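PDB 4ZOC: Lin1840 protein from Listeria innocua serovar 6a, which probably hydrolyses terminal, non-reducing beta-D-glucosyl residues with release of beta-D-glucose, and is involved in beta-1,2-glucan metabolism. Local coordinates for residues 385-390 with 457-462; 426-431 with 539-544. The protein carries 2 engineered substitutions. All coordinates share one frame; numbering follows the deposited sequence.

Contact 1: residues 385-390 with 457-462; sequences LPLAKE and MDVVVL
Leu387 reaches from a loop onto Val459 and Val461 of strand 459-465. This strand belongs to the mixed six-stranded sheet of the glycosyl hydrolase family 3 C-terminal domain, and lies between its parallel neighbours 393-397 and 500-505. Segment 385-390 is part of the connection from strand 376-380 to strand 393-397. It carries no regular structure and includes a cis peptide bond before Pro386.

The close part of the contact is apolar and consists of methyl groups alone. Leu387 CG lies anti to the carbonyl carbon (chi1 -57°), and the side chain then runs on extended, with CD1 anti to CA (chi2 -177°). CD1 is thereby pushed out toward the strand. Val459 and Val461 are two residues apart, so both can meet the same leucine. Val460 between them points away and packs on Val493 of helix 484-494. Val461 also touches Ile393, Leu395, Val501 and Thr503, so the leucine joins apolar packing that continues along both adjacent strands.

The other side is loose. Beyond Leu387 the loop runs through the exposed residues Ala388, Lys389 and Glu390. Asp458, just before the strand, is also exposed. Its CB points toward the loop, yet its side chain stays 5.7 Å from the nearest atom of 385-390. No hydrogen bond joins the two segments, and only 97 Å² is buried between them. Leu387 CD1 meets both valines, 4.3 Å from Val459 CG2 and 4.4 Å from Val461 CG2, while Leu387 CD2 lies 4.4 Å from Val459 CG2.

Contact 2: residues 426-431 with 539-544; sequences REVFET and LLSGAS
Phe429 and Val428 meet Ser541 and Leu540 at the C-terminal side of helix 532-541. Phe429 sits in the loop that leads from helix 421-426 to strand 432-436. Its CB points toward the helix segment. The torsion about CA and CB (chi1 -60°) sets CG anti to the carbonyl carbon and sends the ring that way. Along one ring side, CD1 and CE1 pack on the backbone carbonyl oxygens of Lys389 and Ala388. Val428 CG1 lies over one face, nearest CE2, 3.7 Å above the ring plane and offset toward the rim. CZ, the tip, reaches the helix: it is 3.7 Å from Ser541 CB and 4.4 Å from Leu540 CB. Both CB atoms approach the ring obliquely.

The same Val428 CG1 also touches Ser541 CB at 3.8 Å. Ser541 CB thus rests against both the valine methyl and the phenylalanine tip, which meet it from the same side. Its hydroxyl turns back to its own chain. With chi1 at 85°, OG sits between the backbone N and the carbonyl carbon, and it accepts a nearly straight bond from Ala543 N (3.2 Å, 163°). OG also lies within weak hydrogen-bonding distance of Ala537 O and Asp538 O, one turn back in the helix; its single proton can serve them only in turn or shared.

No hydrogen bond crosses between the two segments. A salt bridge from Glu427 to Arg534 ties the same loop to the same helix. Gly542 is the first residue with non-helical angles, and its phi is positive. The serine bond to Ala543 N makes an ST turn, here at the C-terminal side of helix 532-541 in the family 3 C-terminal domain.

Both contacts lie in the glycosyl hydrolase family 3 C-terminal domain, away from the sugar and magnesium sites, with centres about 9 Å apart. Contact 1 is buried and faces the sheet at a central strand. Contact 2 is partly buried and joins a loop to the C-terminal side of a helix. Contact 1 is purely aliphatic; contact 2 adds an aromatic ring and a serine whose hydroxyl serves its own turn. Segment 385-390 connects them with polar bonds that each contact lacks across its own segments. Leu387 N is 2.7 Å from Leu540 O, and Lys389 NZ is 2.7 Å from Val428 O, both probable hydrogen bonds.

Contact 1: residues 385-390 with 457-462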
loop_
_atom_site.group_PDB
_atom_site.type_symbol
_atom_site.label_atom_id
_atom_site.label_comp_id
_atom_site.label_asym_id
_atom_site.label_seq_id
_atom_site.Cartn_x
_atom_site.Cartn_y
_atom_site.Cartn_z
ATOM N N LEU A 385 35.536 10.645 -10.280
ATOM C CA LEU A 385 35.834 9.319 -10.816
ATOM C C LEU A 385 36.031 9.287 -12.306
ATOM O O LEU A 385 35.311 9.986 -13.047
ATOM C CB LEU A 385 34.665 8.325 -10.488
ATOM C CG LEU A 385 34.362 8.274 -8.988
ATOM C CD1 LEU A 385 33.221 7.280 -8.794
ATOM C CD2 LEU A 385 35.580 7.878 -8.211
ATOM N N PRO A 386 36.921 8.411 -12.780
ATOM C CA PRO A 386 37.757 7.502 -12.041
ATOM C C PRO A 386 38.956 8.197 -11.386
ATOM O O PRO A 386 39.473 9.241 -11.877
ATOM C CB PRO A 386 38.240 6.530 -13.086
ATOM C CG PRO A 386 38.193 7.270 -14.344
ATOM C CD PRO A 386 37.028 8.199 -14.222
ATOM N N LEU A 387 39.398 7.583 -10.295
ATOM C CA LEU A 387 40.563 8.038 -9.527
ATOM C C LEU A 387 41.831 7.551 -10.234
ATOM O O LEU A 387 41.821 6.477 -10.782
ATOM C CB LEU A 387 40.468 7.500 -8.110
ATOM C CG LEU A 387 39.269 7.786 -7.240
ATOM C CD1 LEU A 387 39.521 7.174 -5.859
ATOM C CD2 LEU A 387 39.026 9.249 -7.103
ATOM N N ALA A 388 42.897 8.332 -10.245
ATOM C CA ALA A 388 44.255 7.862 -10.650
ATOM C C ALA A 388 44.792 6.853 -9.666
ATOM O O ALA A 388 44.507 6.948 -8.472
ATOM C CB ALA A 388 45.217 9.051 -10.714
ATOM N N LYS A 389 45.643 5.937 -10.146
ATOM C CA LYS A 389 46.173 4.907 -9.281
ATOM C C LYS A 389 47.018 5.542 -8.229
ATOM O O LYS A 389 47.160 4.969 -7.143
ATOM C CB LYS A 389 47.020 3.902 -10.051
ATOM C CG LYS A 389 46.265 2.736 -10.655
ATOM C CD LYS A 389 47.251 1.764 -11.366
ATOM C CE LYS A 389 46.945 0.281 -11.055
ATOM N NZ LYS A 389 47.549 -0.264 -9.773
ATOM N N GLU A 390 47.589 6.718 -8.495
ATOM C CA GLU A 390 48.419 7.424 -7.484
ATOM C C GLU A 390 47.628 8.293 -6.511
ATOM O O GLU A 390 48.197 8.913 -5.599
ATOM C CB GLU A 390 49.503 8.296 -8.172
ATOM C CG GLU A 390 50.297 7.594 -9.273
ATOM C CD GLU A 390 49.452 7.264 -10.501
ATOM O OE1 GLU A 390 49.850 6.311 -11.208
ATOM O OE2 GLU A 390 48.387 7.948 -10.738
ATOM N N MET A 457 45.526 12.665 3.356
ATOM C CA MET A 457 45.220 12.233 1.988
ATOM C C MET A 457 44.604 13.292 1.085
ATOM O O MET A 457 44.496 14.448 1.463
ATOM C CB MET A 457 44.208 11.100 2.178
ATOM C CG MET A 457 44.858 9.933 2.912
ATOM S SD MET A 457 46.175 9.002 2.127
ATOM C CE MET A 457 47.645 9.804 2.799
ATOM N N ASP A 458 44.251 12.913 -0.150
ATOM C CA ASP A 458 43.720 13.867 -1.116
ATOM C C ASP A 458 42.222 13.709 -1.447
ATOM O O ASP A 458 41.587 14.683 -1.832
ATOM C CB ASP A 458 44.496 13.779 -2.415
ATOM C CG ASP A 458 45.949 14.279 -2.256
ATOM O OD1 ASP A 458 46.226 15.102 -1.352
ATOM O OD2 ASP A 458 46.798 13.761 -2.958
ATOM N N VAL A 459 41.720 12.478 -1.414
ATOM C CA VAL A 459 40.292 12.175 -1.693
ATOM C C VAL A 459 39.835 11.180 -0.635
ATOM O O VAL A 459 40.653 10.418 -0.013
ATOM C CB VAL A 459 40.074 11.554 -3.086
ATOM C CG1 VAL A 459 40.583 12.484 -4.178
ATOM C CG2 VAL A 459 40.797 10.249 -3.176
ATOM N N VAL A 460 38.524 11.157 -0.401
ATOM C CA VAL A 460 37.968 10.335 0.621
ATOM C C VAL A 460 37.070 9.358 -0.062
ATOM O O VAL A 460 36.268 9.729 -0.904
ATOM C CB VAL A 460 37.138 11.130 1.605
ATOM C CG1 VAL A 460 36.579 10.277 2.733
ATOM C CG2 VAL A 460 37.926 12.338 2.145
ATOM N N VAL A 461 37.289 8.097 0.233
ATOM C CA VAL A 461 36.361 7.049 -0.138
ATOM C C VAL A 461 35.619 6.735 1.191
ATOM O O VAL A 461 36.207 6.107 2.138
ATOM C CB VAL A 461 37.077 5.774 -0.695
ATOM C CG1 VAL A 461 36.040 4.641 -0.894
ATOM C CG2 VAL A 461 37.788 5.954 -1.985
ATOM N N LEU A 462 34.316 7.090 1.248
ATOM C CA LEU A 462 33.504 7.012 2.439
ATOM C C LEU A 462 32.663 5.768 2.202
ATOM O O LEU A 462 31.766 5.754 1.362
ATOM C CB LEU A 462 32.626 8.233 2.558
ATOM C CG LEU A 462 31.638 8.223 3.721
ATOM C CD1 LEU A 462 32.257 7.914 5.098
ATOM C CD2 LEU A 462 30.929 9.581 3.853
#

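Contact 2: residues 426-431 with 539-544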
loop_
_atom_site.group_PDB
_atom_site.type_symbol
_atom_site.label_atom_id
_atom_site.label_comp_id
_atom_site.label_asym_id
_atom_site.label_seq_id
_atom_site.Cartn_x
_atom_site.Cartn_y
_atom_site.Cartn_z
ATOM N N ARG A 426 43.911 -1.702 -1.755
ATOM C CA ARG A 426 45.386 -1.734 -1.595
ATOM C C ARG A 426 46.044 -2.563 -2.660
ATOM O O ARG A 426 47.244 -2.403 -2.890
ATOM C CB ARG A 426 45.761 -2.290 -0.200
ATOM C CG ARG A 426 45.461 -1.344 0.964
ATOM C CD ARG A 426 46.130 -1.840 2.246
ATOM N NE ARG A 426 45.751 -0.971 3.345
ATOM C CZ ARG A 426 46.265 0.211 3.609
ATOM N NH1 ARG A 426 47.222 0.717 2.861
ATOM N NH2 ARG A 426 45.797 0.888 4.635
ATOM N N GLU A 427 45.296 -3.419 -3.353
ATOM C CA GLU A 427 45.821 -4.058 -4.562
ATOM C C GLU A 427 46.051 -3.088 -5.694
ATOM O O GLU A 427 46.753 -3.408 -6.620
ATOM C CB GLU A 427 44.870 -5.150 -5.059
ATOM C CG GLU A 427 44.743 -6.323 -4.094
ATOM C CD GLU A 427 43.826 -7.441 -4.589
ATOM O OE1 GLU A 427 42.921 -7.291 -5.496
ATOM O OE2 GLU A 427 43.994 -8.523 -4.027
ATOM N N VAL A 428 45.410 -1.928 -5.661
ATOM C CA VAL A 428 45.319 -1.032 -6.864
ATOM C C VAL A 428 45.986 0.299 -6.570
ATOM O O VAL A 428 46.793 0.787 -7.370
ATOM C CB VAL A 428 43.848 -0.848 -7.270
ATOM C CG1 VAL A 428 43.697 0.185 -8.338
ATOM C CG2 VAL A 428 43.266 -2.193 -7.712
ATOM N N PHE A 429 45.690 0.843 -5.400
ATOM C CA PHE A 429 46.162 2.179 -4.934
ATOM C C PHE A 429 47.332 2.070 -3.913
ATOM O O PHE A 429 47.231 1.475 -2.883
ATOM C CB PHE A 429 44.954 2.946 -4.315
ATOM C CG PHE A 429 43.826 3.181 -5.280
ATOM C CD1 PHE A 429 43.853 4.245 -6.153
ATOM C CD2 PHE A 429 42.726 2.373 -5.274
ATOM C CE1 PHE A 429 42.815 4.460 -7.093
ATOM C CE2 PHE A 429 41.714 2.532 -6.205
ATOM C CZ PHE A 429 41.734 3.594 -7.089
ATOM N N GLU A 430 48.452 2.748 -4.199
ATOM C CA GLU A 430 49.662 2.645 -3.341
ATOM C C GLU A 430 49.481 3.298 -1.977
ATOM O O GLU A 430 49.988 2.789 -0.985
ATOM C CB GLU A 430 50.929 3.186 -4.031
ATOM C CG GLU A 430 50.680 4.318 -5.015
ATOM C CD GLU A 430 51.951 4.963 -5.600
ATOM O OE1 GLU A 430 51.793 5.684 -6.618
ATOM O OE2 GLU A 430 53.071 4.748 -5.061
ATOM N N THR A 431 48.692 4.383 -1.935
ATOM C CA THR A 431 48.505 5.138 -0.729
ATOM C C THR A 431 47.042 5.152 -0.254
ATOM O O THR A 431 46.166 5.788 -0.865
ATOM C CB THR A 431 48.966 6.574 -0.955
ATOM O OG1 THR A 431 50.277 6.514 -1.522
ATOM C CG2 THR A 431 48.963 7.332 0.401
ATOM N N LEU A 539 36.112 -0.361 -10.292
ATOM C CA LEU A 539 35.239 0.660 -10.747
ATOM C C LEU A 539 35.801 2.032 -10.383
ATOM O O LEU A 539 35.707 2.952 -11.187
ATOM C CB LEU A 539 33.864 0.494 -10.150
ATOM C CG LEU A 539 33.152 -0.722 -10.752
ATOM C CD1 LEU A 539 31.990 -1.046 -9.847
ATOM C CD2 LEU A 539 32.617 -0.493 -12.126
ATOM N N LEU A 540 36.330 2.187 -9.184
ATOM C CA LEU A 540 36.891 3.492 -8.738
ATOM C C LEU A 540 38.078 3.945 -9.585
ATOM O O LEU A 540 38.281 5.128 -9.760
ATOM C CB LEU A 540 37.350 3.429 -7.267
ATOM C CG LEU A 540 36.212 3.281 -6.270
ATOM C CD1 LEU A 540 36.792 3.154 -4.865
ATOM C CD2 LEU A 540 35.270 4.475 -6.371
ATOM N N SER A 541 38.900 2.975 -9.970
ATOM C CA SER A 541 40.134 3.247 -10.686
ATOM C C SER A 541 39.923 3.411 -12.189
ATOM O O SER A 541 40.824 3.907 -12.881
ATOM C CB SER A 541 41.159 2.121 -10.408
ATOM O OG SER A 541 40.886 1.071 -11.320
ATOM N N GLY A 542 38.740 3.007 -12.677
ATOM C CA GLY A 542 38.487 2.972 -14.095
ATOM C C GLY A 542 38.999 1.783 -14.878
ATOM O O GLY A 542 38.850 1.762 -16.079
ATOM N N ALA A 543 39.554 0.771 -14.216
ATOM C CA ALA A 543 39.833 -0.477 -14.865
ATOM C C ALA A 543 38.528 -1.066 -15.376
ATOM O O ALA A 543 38.521 -1.701 -16.454
ATOM C CB ALA A 543 40.522 -1.377 -13.901
ATOM N N SER A 544 37.431 -0.852 -14.637
ATOM C CA SER A 544 36.059 -1.123 -15.133
ATOM C C SER A 544 35.221 0.164 -15.156
ATOM O O SER A 544 35.408 0.993 -14.305
ATOM C CB SER A 544 35.403 -2.185 -14.268
ATOM O OG SER A 544 36.065 -3.418 -14.456
#